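Local coordinates for lysine-sensitive aspartokinase 3 (Escherichia coli, PDB 2J0W), which catalyses the ATP-dependent phosphorylation of L-aspartate to 4-phospho-L-aspartate, the first step of lysine biosynthesis, under allosteric feedback inhibition by lysine, at residues L302-N307 with A387-I392. Numbering follows the deposited sequence.
Sequences LALRRN and ALVALI
The carbonyl oxygen of L388 takes the backbone N-H of R305, with R305 N 2.9 Å from L388 O, and, beside it, a CA-H contact from L304. The amide of L388 returns the bond, L388 N lying 2.8 Å from R305 O. This reciprocal pairing is the mark of an antiparallel sheet, and it recurs two residues along, where A303 and A390 form the second hydrogen-bonded pair; A390 O likewise receives a CA-H, from L302 CA at 3.2 Å. The strand directions lie 165° apart.

Alternation then sorts the side chains. On one face stand L302, L304, V389 and L391, all apolar. The side chains of L302 and L391 cross obliquely, L302 CD2 meeting L391 CD1 at 3.6 Å. L304 CD1 reaches across to A387 CB at 4.0 Å and, less closely, to V389 CG2. Helix 436-448 packs on this side through L443 and F448, which touch L302.

The other face carries A303 and A390, whose CB atoms lie 4.4 Å apart, next to R305 and L388. CD2 of L388 sits over one face of the R305 guanidinium, 4.0 Å above its plane and shifted toward the rim. The arginine chain bends at chi3 (74°), and its polar end is held beyond the two strands: NE bonds to Q308 OE1, and NH1 to T253 O and, as a salt bridge, to D340.

D340 belongs to the site that binds the inhibitor lysine, shared between the partners of the homodimer. Within this ACT-region sheet, the N-H and C=O bonds of R305 to L388 set where the side chain leaves the strand, while Q308, T253 and D340 hold its charged end, an arrangement consistent with placing a positive charge beside a residue of the lysine site.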
# COMPACT_ATOMS: atom_id res chain seq x y z
N LEU A 302 -4.99 -21.35 -0.05
CA LEU A 302 -4.73 -20.40 1.01
C LEU A 302 -3.30 -20.68 1.48
O LEU A 302 -2.87 -21.83 1.51
CB LEU A 302 -5.70 -20.60 2.17
CG LEU A 302 -7.18 -20.48 1.81
CD1 LEU A 302 -8.02 -20.89 3.01
CD2 LEU A 302 -7.50 -19.05 1.39
N ALA A 303 -2.58 -19.62 1.83
CA ALA A 303 -1.20 -19.74 2.30
C ALA A 303 -1.05 -18.93 3.58
O ALA A 303 -1.59 -17.83 3.71
CB ALA A 303 -0.25 -19.22 1.24
N LEU A 304 -0.31 -19.50 4.53
CA LEU A 304 -0.07 -18.86 5.81
C LEU A 304 1.40 -18.53 5.98
O LEU A 304 2.27 -19.35 5.69
CB LEU A 304 -0.52 -19.80 6.93
CG LEU A 304 -0.21 -19.44 8.37
CD1 LEU A 304 -1.12 -18.29 8.84
CD2 LEU A 304 -0.44 -20.68 9.24
N ARG A 305 1.69 -17.31 6.43
CA ARG A 305 3.07 -16.87 6.67
C ARG A 305 3.08 -16.34 8.11
O ARG A 305 2.52 -15.29 8.40
CB ARG A 305 3.48 -15.78 5.69
CG ARG A 305 4.98 -15.75 5.42
CD ARG A 305 5.33 -14.92 4.20
NE ARG A 305 5.21 -13.48 4.43
CZ ARG A 305 5.35 -12.57 3.48
NH1 ARG A 305 5.62 -12.95 2.23
NH2 ARG A 305 5.22 -11.28 3.76
N ARG A 306 3.72 -17.10 8.99
CA ARG A 306 3.79 -16.77 10.41
C ARG A 306 4.88 -15.81 10.85
O ARG A 306 5.87 -15.60 10.15
CB ARG A 306 3.94 -18.05 11.22
CG ARG A 306 2.70 -18.90 11.27
CD ARG A 306 2.53 -19.41 12.67
NE ARG A 306 1.15 -19.77 12.95
CZ ARG A 306 0.47 -19.29 13.98
NH1 ARG A 306 1.03 -18.43 14.82
NH2 ARG A 306 -0.78 -19.69 14.19
N ASN A 307 4.70 -15.28 12.06
CA ASN A 307 5.65 -14.36 12.67
C ASN A 307 5.95 -13.16 11.81
O ASN A 307 7.11 -12.79 11.58
CB ASN A 307 6.94 -15.09 13.00
CG ASN A 307 6.69 -16.39 13.70
OD1 ASN A 307 5.91 -16.46 14.65
ND2 ASN A 307 7.35 -17.46 13.23
N ALA A 387 0.26 -12.93 11.89
CA ALA A 387 0.37 -13.92 10.82
C ALA A 387 -0.36 -13.48 9.54
O ALA A 387 -1.48 -12.98 9.60
CB ALA A 387 -0.18 -15.26 11.30
N LEU A 388 0.28 -13.68 8.39
CA LEU A 388 -0.31 -13.30 7.11
C LEU A 388 -1.11 -14.43 6.49
O LEU A 388 -0.65 -15.58 6.46
CB LEU A 388 0.75 -12.88 6.10
CG LEU A 388 0.20 -12.64 4.69
CD1 LEU A 388 -0.43 -11.27 4.63
CD2 LEU A 388 1.29 -12.74 3.65
N VAL A 389 -2.30 -14.12 5.99
CA VAL A 389 -3.13 -15.10 5.32
C VAL A 389 -3.37 -14.62 3.88
O VAL A 389 -3.83 -13.50 3.66
CB VAL A 389 -4.50 -15.32 6.03
CG1 VAL A 389 -5.39 -16.21 5.18
CG2 VAL A 389 -4.28 -15.98 7.38
N ALA A 390 -3.03 -15.46 2.92
CA ALA A 390 -3.18 -15.11 1.52
C ALA A 390 -4.11 -16.05 0.76
O ALA A 390 -4.09 -17.25 0.99
CB ALA A 390 -1.82 -15.13 0.87
N LEU A 391 -4.92 -15.49 -0.13
CA LEU A 391 -5.80 -16.30 -0.96
C LEU A 391 -5.30 -16.17 -2.38
O LEU A 391 -5.23 -15.08 -2.93
CB LEU A 391 -7.23 -15.79 -0.92
CG LEU A 391 -8.06 -16.37 -2.09
CD1 LEU A 391 -8.23 -17.87 -1.90
CD2 LEU A 391 -9.41 -15.69 -2.16
N ILE A 392 -4.95 -17.29 -2.99
CA ILE A 392 -4.47 -17.23 -4.34
C ILE A 392 -5.47 -17.82 -5.31
O ILE A 392 -6.09 -18.86 -5.03
CB ILE A 392 -3.14 -17.96 -4.47
CG1 ILE A 392 -2.11 -17.22 -3.62
CG2 ILE A 392 -2.70 -18.04 -5.94
CD1 ILE A 392 -0.71 -17.64 -3.87